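Local coordinates for protein trans-4-hydroxy-L-proline dehydratase (Clostridioides difficile 70-100-2010, PDB 6VXC) that uses a glycyl radical, formed on its own backbone, to dehydrate trans-4-hydroxy-L-proline to (S)-1-pyrroline-5-carboxylate in anaerobic hydroxyproline degradation, at residues 781-784 against 785-788; 382-385 against 386-389; 704-707 against 708-712; 410-413 against 414-418; 334-337 against 338-342. All blocks are in the same frame, centred on the assembly; numbering follows the deposited sequence.

Interaction 1: 781-784 against 785-788; sequences VRVA and GYSD
This is the tight, buried tip of a beta hairpin: strand 780-782 runs up to a short loop and strand 787-789 returns antiparallel to it. Val781 and Asp788 form a hydrogen-bonded pair, Val781 N donating to Asp788 O at 3.0 Å and Asp788 N returning the bond to Val781 O. Arg782 and Ser787 follow as a non-hydrogen-bonded pair, and Val783 N to Tyr786 O (3.0 Å, 166° at the hydrogen) closes the loop from within.

Two side chains fold back over the tip. Arg782 is bent at chi2 (66°), which lays its guanidinium over the Gly785-Tyr786 peptide, Tyr786 N standing 3.2 Å above the group's plane. Close to that plane, NH2 of Arg782 donates to OG of Ser787 at 3.2 Å. OE1 of Gln757 accepts a hydrogen bond from NH1; together these two bonds probably limit the guanidinium's rotation, while Trp421 O positions the Ser787 hydroxyl. Beyond the strands, Val783 sets CB over one face of the Tyr786 ring, 4.0 Å from its centroid, a CH-pi contact; its CG1 reaches Tyr786 OH at 3.4 Å. Phe360 meets the tyrosine ring edge-to-face.

Gly785 itself has a positive phi of 81°, a conformation that favours glycine. It lies about 4 Å from the side chain of Cys454, which, as in related enzymes, probably forms the thiyl radical, and about 7 Å from that of Glu456, the likely proton acceptor. The sequence RVAGY on a buried hairpin tip is the glycyl radical loop of this enzyme family; Gly785 carries the radical in the activated enzyme, though not in this model.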
loop_
_atom_site.group_PDB
_atom_site.type_symbol
_atom_site.label_atom_id
_atom_site.label_comp_id
_atom_site.label_asym_id
_atom_site.label_seq_id
_atom_site.Cartn_x
_atom_site.Cartn_y
_atom_site.Cartn_z
ATOM N N VAL A 781 5.336 -14.561 -7.840
ATOM C CA VAL A 781 5.166 -13.736 -9.037
ATOM C C VAL A 781 4.812 -12.311 -8.627
ATOM O O VAL A 781 4.464 -12.034 -7.478
ATOM C CB VAL A 781 4.098 -14.282 -10.021
ATOM C CG1 VAL A 781 4.495 -15.637 -10.554
ATOM C CG2 VAL A 781 2.742 -14.330 -9.379
ATOM N N ARG A 782 4.903 -11.406 -9.600
ATOM C CA ARG A 782 4.510 -10.016 -9.417
ATOM C C ARG A 782 3.021 -9.867 -9.707
ATOM O O ARG A 782 2.551 -10.279 -10.763
ATOM C CB ARG A 782 5.315 -9.092 -10.333
ATOM C CG ARG A 782 5.240 -7.617 -9.940
ATOM C CD ARG A 782 5.921 -7.376 -8.587
ATOM N NE ARG A 782 5.850 -5.983 -8.181
ATOM C CZ ARG A 782 6.448 -5.471 -7.106
ATOM N NH1 ARG A 782 6.324 -4.177 -6.831
ATOM N NH2 ARG A 782 7.185 -6.243 -6.316
ATOM N N VAL A 783 2.293 -9.278 -8.765
ATOM C CA VAL A 783 0.856 -9.065 -8.912
ATOM C C VAL A 783 0.644 -7.637 -9.392
ATOM O O VAL A 783 0.589 -7.399 -10.592
ATOM C CB VAL A 783 0.116 -9.382 -7.601
ATOM C CG1 VAL A 783 -1.371 -9.187 -7.769
ATOM C CG2 VAL A 783 0.386 -10.818 -7.215
ATOM N N ALA A 784 0.570 -6.669 -8.477
ATOM C CA ALA A 784 0.457 -5.270 -8.902
ATOM C C ALA A 784 0.972 -4.380 -7.773
ATOM O O ALA A 784 0.238 -4.089 -6.830
ATOM C CB ALA A 784 -0.970 -4.912 -9.286
ATOM N N GLY A 785 2.223 -3.951 -7.885
ATOM C CA GLY A 785 2.833 -3.180 -6.821
ATOM C C GLY A 785 3.374 -3.990 -5.670
ATOM O O GLY A 785 3.802 -3.398 -4.668
ATOM N N TYR A 786 3.367 -5.318 -5.782
ATOM C CA TYR A 786 3.896 -6.228 -4.771
ATOM C C TYR A 786 4.031 -7.621 -5.366
ATOM O O TYR A 786 3.398 -7.950 -6.366
ATOM C CB TYR A 786 3.011 -6.303 -3.536
ATOM C CG TYR A 786 1.701 -7.019 -3.764
ATOM C CD1 TYR A 786 0.689 -6.426 -4.504
ATOM C CD2 TYR A 786 1.486 -8.298 -3.259
ATOM C CE1 TYR A 786 -0.514 -7.070 -4.703
ATOM C CE2 TYR A 786 0.285 -8.957 -3.458
ATOM C CZ TYR A 786 -0.708 -8.332 -4.186
ATOM O OH TYR A 786 -1.906 -8.965 -4.397
ATOM N N SER A 787 4.823 -8.446 -4.698
ATOM C CA SER A 787 5.015 -9.842 -5.060
ATOM C C SER A 787 4.318 -10.734 -4.047
ATOM O O SER A 787 4.151 -10.363 -2.881
ATOM C CB SER A 787 6.509 -10.204 -5.136
ATOM O OG SER A 787 7.172 -9.408 -6.098
ATOM N N ASP A 788 3.889 -11.903 -4.505
ATOM C CA ASP A 788 3.188 -12.835 -3.633
ATOM C C ASP A 788 3.391 -14.248 -4.149
ATOM O O ASP A 788 3.723 -14.455 -5.311
ATOM C CB ASP A 788 1.683 -12.499 -3.551
ATOM C CG ASP A 788 1.052 -12.919 -2.223
ATOM O OD1 ASP A 788 1.623 -13.791 -1.526
ATOM O OD2 ASP A 788 -0.023 -12.364 -1.881
HETATM O O HOH W 1 6.264 -2.029 -4.889
#

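Interaction 2: 382-385 against 386-389; sequences IILD and VMDE
The flat groups here are the carboxylates of Asp385 and Asp388, borne on one helix three residues apart. Neither sets a face against the other half of the stretch: Asp388 touches it through CB, 3.2 Å from Leu384 O. The two acids stand apart, Asp385 OD1 being 5.5 Å from Asp388 OD2, and one nitrogen, NH2 of Arg412, forms a salt bridge to each of those oxygens. Arg324 is a second partner for Asp385 and Lys419 for Asp388, so like charges on neighbouring turns are probably well compensated.

The backbone evidence is regular alpha helix. Met387 N donates to Ile383 O at 2.9 Å and 168°, and Glu389 N to Asp385 O at 3.0 Å. On the apolar side, Leu384 and Met387 lie alongside each other and point the same way, Leu384 CD2 meeting Met387 SD at 4.0 Å. The methionine's CG sits between its backbone N and carbonyl carbon (chi1 73°), which brings CG to 3.3 Å from Leu384 O.

The helix is the crossover of a beta-alpha-beta unit. Ile383, Leu384 and Met387 press on strand 396-401, Leu384 also meets helix 407-418, and Ile382 and Val386 pack against helix 324-339.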
loop_
_atom_site.group_PDB
_atom_site.type_symbol
_atom_site.label_atom_id
_atom_site.label_comp_id
_atom_site.label_asym_id
_atom_site.label_seq_id
_atom_site.Cartn_x
_atom_site.Cartn_y
_atom_site.Cartn_z
ATOM N N ILE A 382 24.270 -2.850 -0.001
ATOM C CA ILE A 382 23.972 -3.860 1.006
ATOM C C ILE A 382 22.492 -4.253 0.947
ATOM O O ILE A 382 22.154 -5.438 0.991
ATOM C CB ILE A 382 24.391 -3.373 2.407
ATOM C CG1 ILE A 382 25.897 -3.089 2.478
ATOM C CG2 ILE A 382 24.065 -4.413 3.443
ATOM C CD1 ILE A 382 26.338 -2.421 3.800
ATOM N N ILE A 383 21.590 -3.271 0.831
ATOM C CA ILE A 383 20.157 -3.584 0.760
ATOM C C ILE A 383 19.847 -4.460 -0.455
ATOM O O ILE A 383 19.095 -5.437 -0.359
ATOM C CB ILE A 383 19.331 -2.285 0.745
ATOM C CG1 ILE A 383 19.437 -1.598 2.118
ATOM C CG2 ILE A 383 17.867 -2.569 0.339
ATOM C CD1 ILE A 383 18.923 -0.161 2.159
ATOM N N LEU A 384 20.428 -4.135 -1.614
ATOM C CA LEU A 384 20.233 -4.990 -2.784
ATOM C C LEU A 384 20.730 -6.412 -2.529
ATOM O O LEU A 384 20.058 -7.385 -2.896
ATOM C CB LEU A 384 20.912 -4.382 -4.010
ATOM C CG LEU A 384 20.327 -3.099 -4.604
ATOM C CD1 LEU A 384 20.947 -2.821 -5.969
ATOM C CD2 LEU A 384 18.799 -3.178 -4.716
ATOM N N ASP A 385 21.879 -6.554 -1.858
ATOM C CA ASP A 385 22.365 -7.890 -1.520
ATOM C C ASP A 385 21.404 -8.623 -0.583
ATOM O O ASP A 385 21.177 -9.828 -0.746
ATOM C CB ASP A 385 23.758 -7.827 -0.885
ATOM C CG ASP A 385 24.857 -7.503 -1.885
ATOM O OD1 ASP A 385 24.648 -7.687 -3.105
ATOM O OD2 ASP A 385 25.935 -7.067 -1.441
ATOM N N VAL A 386 20.864 -7.943 0.442
ATOM C CA VAL A 386 20.006 -8.687 1.364
ATOM C C VAL A 386 18.660 -9.026 0.711
ATOM O O VAL A 386 18.119 -10.118 0.931
ATOM C CB VAL A 386 19.822 -7.984 2.733
ATOM C CG1 VAL A 386 20.774 -6.814 2.958
ATOM C CG2 VAL A 386 18.365 -7.649 3.038
ATOM N N MET A 387 18.092 -8.127 -0.105
ATOM C CA MET A 387 16.810 -8.487 -0.714
ATOM C C MET A 387 16.987 -9.651 -1.689
ATOM O O MET A 387 16.153 -10.567 -1.731
ATOM C CB MET A 387 16.156 -7.275 -1.394
ATOM C CG MET A 387 16.795 -6.813 -2.686
ATOM S SD MET A 387 15.828 -5.578 -3.593
ATOM C CE MET A 387 14.421 -6.573 -4.114
ATOM N N ASP A 388 18.104 -9.658 -2.420
ATOM C CA ASP A 388 18.449 -10.756 -3.320
ATOM C C ASP A 388 18.582 -12.069 -2.550
ATOM O O ASP A 388 17.915 -13.061 -2.861
ATOM C CB ASP A 388 19.756 -10.381 -4.026
ATOM C CG ASP A 388 20.097 -11.245 -5.225
ATOM O OD1 ASP A 388 19.248 -12.019 -5.720
ATOM O OD2 ASP A 388 21.257 -11.106 -5.690
ATOM N N GLU A 389 19.393 -12.070 -1.490
ATOM C CA GLU A 389 19.603 -13.294 -0.721
ATOM C C GLU A 389 18.318 -13.765 -0.040
ATOM O O GLU A 389 17.965 -14.944 -0.115
ATOM C CB GLU A 389 20.696 -13.081 0.327
ATOM C CG GLU A 389 20.916 -14.315 1.222
ATOM C CD GLU A 389 21.530 -15.490 0.464
ATOM O OE1 GLU A 389 22.391 -15.242 -0.402
ATOM O OE2 GLU A 389 21.144 -16.643 0.725
#

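Interaction 3: 704-707 against 708-712; sequences TAVI and KSCAK
Cys710 N donates to Val706 O at 2.8 Å with 169° at the hydrogen, the shortest and straightest of four i to i+4 backbone bonds that join the two halves of this helix. Lys708 N to Thr704 O and Ser709 N to Ala705 O are also sound. The last, Ala711 N to Ile707 O, keeps a length of 3.0 Å but bends to 142°; beyond it Lys712 N turns to Ser709 O, an i to i+3 bond of 3.1 Å, so the bonding pattern changes here.

Side-chain polarity is directed outward from the stretch. Ser709 OG is hydrogen-bonded to Asp633 and to the backbone N of Asp628, while Lys712 NZ makes salt bridges to Asp628, Asp630 and Asp633.

Packing across the turn is modest. Thr704 and Lys708 lie alongside one another: the threonine methyl CG2, opposite the backbone N (OG1 has chi1 -67°), meets CE of the extended lysine at 3.8 Å. Lower down the same chain, Lys708 CG rests 3.3 Å from Thr704 O. On another side of the helix, Val706 CG2 comes within 4.4 Å of Cys710 SG, and Ile707 packs on Leu744, Ala747 and Tyr748 of helix 734-750.

The chemistry is thus that of an amphipathic helix: Thr704 and Lys708 share aliphatic contact at the exposed surface, Val706 and Cys710 meet on a buried side, and Ser709 is tied to Asp633.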
loop_
_atom_site.group_PDB
_atom_site.type_symbol
_atom_site.label_atom_id
_atom_site.label_comp_id
_atom_site.label_asym_id
_atom_site.label_seq_id
_atom_site.Cartn_x
_atom_site.Cartn_y
_atom_site.Cartn_z
ATOM N N THR A 704 8.453 -1.279 -26.259
ATOM C CA THR A 704 8.722 0.132 -26.506
ATOM C C THR A 704 7.442 0.867 -26.890
ATOM O O THR A 704 7.198 1.989 -26.426
ATOM C CB THR A 704 9.795 0.284 -27.579
ATOM O OG1 THR A 704 11.029 -0.212 -27.060
ATOM C CG2 THR A 704 9.974 1.756 -27.951
ATOM N N ALA A 705 6.577 0.222 -27.676
ATOM C CA ALA A 705 5.320 0.870 -28.029
ATOM C C ALA A 705 4.459 1.106 -26.793
ATOM O O ALA A 705 3.802 2.145 -26.690
ATOM C CB ALA A 705 4.555 0.052 -29.072
ATOM N N VAL A 706 4.462 0.182 -25.824
ATOM C CA VAL A 706 3.588 0.417 -24.674
ATOM C C VAL A 706 4.151 1.516 -23.770
ATOM O O VAL A 706 3.389 2.335 -23.255
ATOM C CB VAL A 706 3.248 -0.872 -23.879
ATOM C CG1 VAL A 706 3.643 -2.163 -24.565
ATOM C CG2 VAL A 706 3.683 -0.793 -22.441
ATOM N N ILE A 707 5.476 1.578 -23.566
ATOM C CA ILE A 707 5.963 2.666 -22.708
ATOM C C ILE A 707 5.748 4.013 -23.393
ATOM O O ILE A 707 5.521 5.026 -22.728
ATOM C CB ILE A 707 7.441 2.498 -22.269
ATOM C CG1 ILE A 707 8.404 2.469 -23.459
ATOM C CG2 ILE A 707 7.622 1.297 -21.308
ATOM C CD1 ILE A 707 9.886 2.755 -23.064
ATOM N N LYS A 708 5.748 4.043 -24.723
ATOM C CA LYS A 708 5.393 5.274 -25.423
ATOM C C LYS A 708 3.917 5.631 -25.213
ATOM O O LYS A 708 3.590 6.793 -24.973
ATOM C CB LYS A 708 5.728 5.126 -26.908
ATOM C CG LYS A 708 7.218 5.235 -27.228
ATOM C CD LYS A 708 7.413 5.487 -28.710
ATOM C CE LYS A 708 8.809 5.142 -29.161
ATOM N NZ LYS A 708 8.935 5.326 -30.635
ATOM N N SER A 709 3.015 4.640 -25.249
ATOM C CA SER A 709 1.614 4.910 -24.930
ATOM C C SER A 709 1.457 5.413 -23.488
ATOM O O SER A 709 0.791 6.421 -23.237
ATOM C CB SER A 709 0.777 3.642 -25.141
ATOM O OG SER A 709 0.525 3.343 -26.499
ATOM N N CYS A 710 2.079 4.720 -22.530
ATOM C CA CYS A 710 1.940 5.097 -21.124
ATOM C C CYS A 710 2.514 6.482 -20.838
ATOM O O CYS A 710 2.041 7.171 -19.929
ATOM C CB CYS A 710 2.628 4.054 -20.231
ATOM S SG CYS A 710 1.815 2.457 -20.224
ATOM N N ALA A 711 3.543 6.891 -21.575
ATOM C CA ALA A 711 4.136 8.201 -21.339
ATOM C C ALA A 711 3.234 9.351 -21.780
ATOM O O ALA A 711 3.467 10.493 -21.367
ATOM C CB ALA A 711 5.485 8.299 -22.047
ATOM N N LYS A 712 2.198 9.075 -22.580
ATOM C CA LYS A 712 1.267 10.107 -23.021
ATOM C C LYS A 712 0.295 10.513 -21.919
ATOM O O LYS A 712 -0.378 11.538 -22.050
ATOM C CB LYS A 712 0.507 9.626 -24.263
ATOM C CG LYS A 712 1.416 9.370 -25.467
ATOM C CD LYS A 712 0.656 8.707 -26.618
ATOM C CE LYS A 712 1.611 8.250 -27.725
ATOM N NZ LYS A 712 0.843 7.583 -28.821
#

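Interaction 4: 410-413 against 414-418; sequences LKRA and CEISR
Arg412 starts away from the following turn and is brought back to it by its torsions: CG lies opposite the backbone N (chi1 177°), and a bend at chi2 (74°) carries the guanidinium along the helix toward Glu415 and Ile416. There Ile416 CD1 sits 3.8 Å above one face of the guanidinium, toward its rim, while Ile416 CG1 touches Arg412 NH1 at 3.5 Å. The extended Glu415 crosses the arginine at about a right angle. Its OE1 reaches NH1 of Arg412 at 3.6 Å, a long salt bridge in which the carboxylate and guanidinium planes differ by 37°; this implies an electrostatic attraction rather than a close paired fit. The firmer partners of the arginine are the acids of helix 378-390.

On another side of the helix, Leu410 CD1 meets SG of Cys414 at 4.0 Å. Beneath these contacts the backbone is regular: Glu415 N donates to Lys411 O at 2.8 Å, and Ser417 N to Ala413 O at 3.0 Å. Ile416 N to Arg412 O is longer, 3.2 Å.

Helix 407-418 is the crossover between strands 396-401 and 426-428. Leu410, Ala413, Cys414 and Ser417 rest on Phe426 of the latter strand, Ile416 faces Leu384 of helix 378-390, and helix 734-750 takes Leu410 and Glu415, with Lys411 held there by a salt bridge to Asp739.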
loop_
_atom_site.group_PDB
_atom_site.type_symbol
_atom_site.label_atom_id
_atom_site.label_comp_id
_atom_site.label_asym_id
_atom_site.label_seq_id
_atom_site.Cartn_x
_atom_site.Cartn_y
_atom_site.Cartn_z
ATOM N N LEU A 410 21.579 0.521 -11.335
ATOM C CA LEU A 410 20.408 0.095 -12.088
ATOM C C LEU A 410 20.547 -1.350 -12.572
ATOM O O LEU A 410 19.600 -2.141 -12.478
ATOM C CB LEU A 410 20.182 1.047 -13.266
ATOM C CG LEU A 410 19.145 0.625 -14.306
ATOM C CD1 LEU A 410 17.753 0.429 -13.686
ATOM C CD2 LEU A 410 19.119 1.617 -15.486
ATOM N N LYS A 411 21.725 -1.717 -13.092
ATOM C CA LYS A 411 21.883 -3.057 -13.646
ATOM C C LYS A 411 21.826 -4.122 -12.557
ATOM O O LYS A 411 21.289 -5.211 -12.777
ATOM C CB LYS A 411 23.178 -3.155 -14.454
ATOM C CG LYS A 411 23.086 -2.418 -15.802
ATOM C CD LYS A 411 24.346 -2.575 -16.645
ATOM C CE LYS A 411 24.529 -4.011 -17.131
ATOM N NZ LYS A 411 25.635 -4.098 -18.140
ATOM N N ARG A 412 22.367 -3.829 -11.379
ATOM C CA ARG A 412 22.230 -4.753 -10.261
ATOM C C ARG A 412 20.760 -4.960 -9.899
ATOM O O ARG A 412 20.339 -6.083 -9.593
ATOM C CB ARG A 412 23.024 -4.236 -9.064
ATOM C CG ARG A 412 22.903 -5.072 -7.825
ATOM C CD ARG A 412 23.688 -6.366 -7.934
ATOM N NE ARG A 412 23.672 -7.085 -6.662
ATOM C CZ ARG A 412 23.007 -8.212 -6.462
ATOM N NH1 ARG A 412 22.325 -8.750 -7.467
ATOM N NH2 ARG A 412 23.022 -8.799 -5.273
ATOM N N ALA A 413 19.971 -3.877 -9.907
ATOM C CA ALA A 413 18.532 -4.013 -9.682
ATOM C C ALA A 413 17.882 -4.851 -10.778
ATOM O O ALA A 413 17.046 -5.717 -10.495
ATOM C CB ALA A 413 17.874 -2.633 -9.604
ATOM N N CYS A 414 18.264 -4.625 -12.038
ATOM C CA CYS A 414 17.726 -5.462 -13.107
ATOM C C CYS A 414 18.146 -6.919 -12.954
ATOM O O CYS A 414 17.364 -7.820 -13.279
ATOM C CB CYS A 414 18.146 -4.926 -14.468
ATOM S SG CYS A 414 17.401 -3.356 -14.900
ATOM N N GLU A 415 19.372 -7.176 -12.475
ATOM C CA GLU A 415 19.781 -8.556 -12.215
ATOM C C GLU A 415 18.808 -9.255 -11.287
ATOM O O GLU A 415 18.453 -10.417 -11.506
ATOM C CB GLU A 415 21.163 -8.611 -11.573
ATOM C CG GLU A 415 22.335 -8.496 -12.468
ATOM C CD GLU A 415 23.624 -8.668 -11.673
ATOM O OE1 GLU A 415 23.638 -9.517 -10.749
ATOM O OE2 GLU A 415 24.593 -7.925 -11.954
ATOM N N ILE A 416 18.386 -8.567 -10.230
ATOM C CA ILE A 416 17.481 -9.182 -9.276
ATOM C C ILE A 416 16.096 -9.347 -9.893
ATOM O O ILE A 416 15.482 -10.412 -9.785
ATOM C CB ILE A 416 17.447 -8.364 -7.969
ATOM C CG1 ILE A 416 18.862 -8.271 -7.366
ATOM C CG2 ILE A 416 16.505 -8.990 -6.980
ATOM C CD1 ILE A 416 19.029 -7.152 -6.309
ATOM N N SER A 417 15.597 -8.309 -10.570
ATOM C CA SER A 417 14.274 -8.385 -11.198
ATOM C C SER A 417 14.206 -9.547 -12.186
ATOM O O SER A 417 13.225 -10.304 -12.217
ATOM C CB SER A 417 13.961 -7.051 -11.891
ATOM O OG SER A 417 12.725 -7.059 -12.593
ATOM N N ARG A 418 15.284 -9.748 -12.947
ATOM C CA ARG A 418 15.294 -10.796 -13.949
ATOM C C ARG A 418 15.168 -12.178 -13.326
ATOM O O ARG A 418 14.756 -13.115 -14.005
ATOM C CB ARG A 418 16.597 -10.689 -14.755
ATOM C CG ARG A 418 16.846 -11.815 -15.718
ATOM C CD ARG A 418 18.082 -11.559 -16.586
ATOM N NE ARG A 418 19.344 -11.636 -15.857
ATOM C CZ ARG A 418 20.535 -11.603 -16.451
ATOM N NH1 ARG A 418 21.645 -11.673 -15.745
ATOM N NH2 ARG A 418 20.608 -11.494 -17.768
#

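Interaction 5: 334-337 against 338-342; sequences LWVK and FNNQP
Lys337 O is gripped by two donors from the residues that follow. Gln341 NE2 reaches it at 3.0 Å and 157°, with the oxygen lying close to the plane of the glutamine amide; Asn340 N comes at 3.1 Å from above the carbonyl plane, 71° out of it. The same Asn340 N makes a weak bond to Val336 O, so its N-H is divided between two carbonyls. Gln341 N, in turn, donates to Phe338 O. A side-chain amide thus joins backbone groups in holding the chain where it turns off the helix. Glu92 receives bonds from Lys337, Asn340 and Gln341, gathering these polar ends into one network, and Glu87 is a further salt-bridge partner of Lys337.

One turn back, Phe338 N to Leu334 O (3.1 Å) is a regular helical bond. Leu334 CG, set opposite its backbone N (chi1 -177°), comes to 3.6 Å from Phe338 CE2, while Trp335 CA lies at the ring's edge.

Around the stretch, helix 276-293 supplies Trp284, edge-to-face with Phe338 and touching Leu334. Trp335 and Phe338 both meet Ile363 of strand 362-366, and Trp335 also packs on helix 378-390.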
loop_
_atom_site.group_PDB
_atom_site.type_symbol
_atom_site.label_atom_id
_atom_site.label_comp_id
_atom_site.label_asym_id
_atom_site.label_seq_id
_atom_site.Cartn_x
_atom_site.Cartn_y
_atom_site.Cartn_z
ATOM N N LEU A 334 16.333 -7.483 10.060
ATOM C CA LEU A 334 15.221 -6.565 9.819
ATOM C C LEU A 334 14.239 -7.122 8.791
ATOM O O LEU A 334 13.020 -7.077 8.993
ATOM C CB LEU A 334 15.753 -5.208 9.360
ATOM C CG LEU A 334 14.643 -4.161 9.168
ATOM C CD1 LEU A 334 13.821 -4.002 10.455
ATOM C CD2 LEU A 334 15.207 -2.828 8.725
ATOM N N TRP A 335 14.759 -7.630 7.668
ATOM C CA TRP A 335 13.902 -8.195 6.629
ATOM C C TRP A 335 12.995 -9.275 7.200
ATOM O O TRP A 335 11.784 -9.297 6.936
ATOM C CB TRP A 335 14.761 -8.759 5.488
ATOM C CG TRP A 335 14.749 -7.908 4.237
ATOM C CD1 TRP A 335 14.410 -8.307 2.993
ATOM C CD2 TRP A 335 15.056 -6.511 4.138
ATOM N NE1 TRP A 335 14.490 -7.259 2.113
ATOM C CE2 TRP A 335 14.889 -6.144 2.789
ATOM C CE3 TRP A 335 15.479 -5.542 5.052
ATOM C CZ2 TRP A 335 15.122 -4.852 2.330
ATOM C CZ3 TRP A 335 15.702 -4.246 4.596
ATOM C CH2 TRP A 335 15.529 -3.916 3.249
ATOM N N VAL A 336 13.567 -10.172 8.009
ATOM C CA VAL A 336 12.769 -11.230 8.612
ATOM C C VAL A 336 11.697 -10.639 9.524
ATOM O O VAL A 336 10.570 -11.140 9.574
ATOM C CB VAL A 336 13.674 -12.221 9.371
ATOM C CG1 VAL A 336 12.828 -13.159 10.208
ATOM C CG2 VAL A 336 14.585 -12.993 8.400
ATOM N N LYS A 337 12.026 -9.573 10.265
ATOM C CA LYS A 337 11.030 -8.971 11.155
ATOM C C LYS A 337 9.811 -8.481 10.378
ATOM O O LYS A 337 8.669 -8.717 10.788
ATOM C CB LYS A 337 11.626 -7.829 11.974
ATOM C CG LYS A 337 12.766 -8.218 12.899
ATOM C CD LYS A 337 12.375 -9.339 13.890
ATOM C CE LYS A 337 11.178 -9.028 14.750
ATOM N NZ LYS A 337 10.827 -10.134 15.718
ATOM N N PHE A 338 10.035 -7.790 9.256
ATOM C CA PHE A 338 8.920 -7.424 8.385
ATOM C C PHE A 338 8.112 -8.661 7.990
ATOM O O PHE A 338 6.877 -8.661 8.049
ATOM C CB PHE A 338 9.430 -6.728 7.121
ATOM C CG PHE A 338 9.814 -5.284 7.296
ATOM C CD1 PHE A 338 8.851 -4.295 7.389
ATOM C CD2 PHE A 338 11.161 -4.908 7.282
ATOM C CE1 PHE A 338 9.212 -2.966 7.501
ATOM C CE2 PHE A 338 11.529 -3.591 7.402
ATOM C CZ PHE A 338 10.559 -2.612 7.510
ATOM N N ASN A 339 8.801 -9.727 7.571
ATOM C CA ASN A 339 8.123 -10.924 7.089
ATOM C C ASN A 339 7.370 -11.661 8.186
ATOM O O ASN A 339 6.527 -12.505 7.867
ATOM C CB ASN A 339 9.118 -11.886 6.421
ATOM C CG ASN A 339 8.421 -12.919 5.540
ATOM O OD1 ASN A 339 7.831 -12.576 4.514
ATOM N ND2 ASN A 339 8.518 -14.184 5.915
ATOM N N ASN A 340 7.660 -11.372 9.455
ATOM C CA ASN A 340 6.916 -11.934 10.574
ATOM C C ASN A 340 5.593 -11.217 10.865
ATOM O O ASN A 340 4.832 -11.726 11.692
ATOM C CB ASN A 340 7.774 -11.905 11.858
ATOM C CG ASN A 340 8.857 -12.981 11.875
ATOM O OD1 ASN A 340 8.911 -13.833 11.002
ATOM N ND2 ASN A 340 9.704 -12.948 12.892
ATOM N N GLN A 341 5.292 -10.087 10.213
ATOM C CA GLN A 341 4.085 -9.291 10.492
ATOM C C GLN A 341 3.123 -9.299 9.307
ATOM O O GLN A 341 3.248 -8.463 8.394
ATOM C CB GLN A 341 4.440 -7.838 10.849
ATOM C CG GLN A 341 5.728 -7.656 11.669
ATOM C CD GLN A 341 5.742 -8.469 12.945
ATOM O OE1 GLN A 341 4.751 -8.537 13.676
ATOM N NE2 GLN A 341 6.882 -9.082 13.230
ATOM N N PRO A 342 2.120 -10.167 9.297
ATOM C CA PRO A 342 1.094 -10.083 8.252
ATOM C C PRO A 342 0.229 -8.842 8.430
ATOM O O PRO A 342 0.137 -8.261 9.509
ATOM C CB PRO A 342 0.270 -11.358 8.465
ATOM C CG PRO A 342 0.403 -11.620 9.938
ATOM C CD PRO A 342 1.823 -11.222 10.278
#

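Overall arrangement
Interaction 1 is the functional core, a hairpin whose tip carries the radical glycine; the other four are helical turns away from the annotated sites. Three of these are buried, whereas interaction 3 is partly at the surface. Interactions 2 and 4 belong to successive beta-alpha-beta crossovers and touch directly through Arg412, with centres about 11 Å apart. Interaction 5 backs interaction 2 differently, by packing Trp335 against Ile383 and Val386. Chemistry follows place: backbone pairing and a folded-back arginine at the hairpin, charge between crossover helices in 2 and 4, amide and lysine bonding to acids at 5, and an exposed threonine-lysine contact beside a buried apolar side in 3.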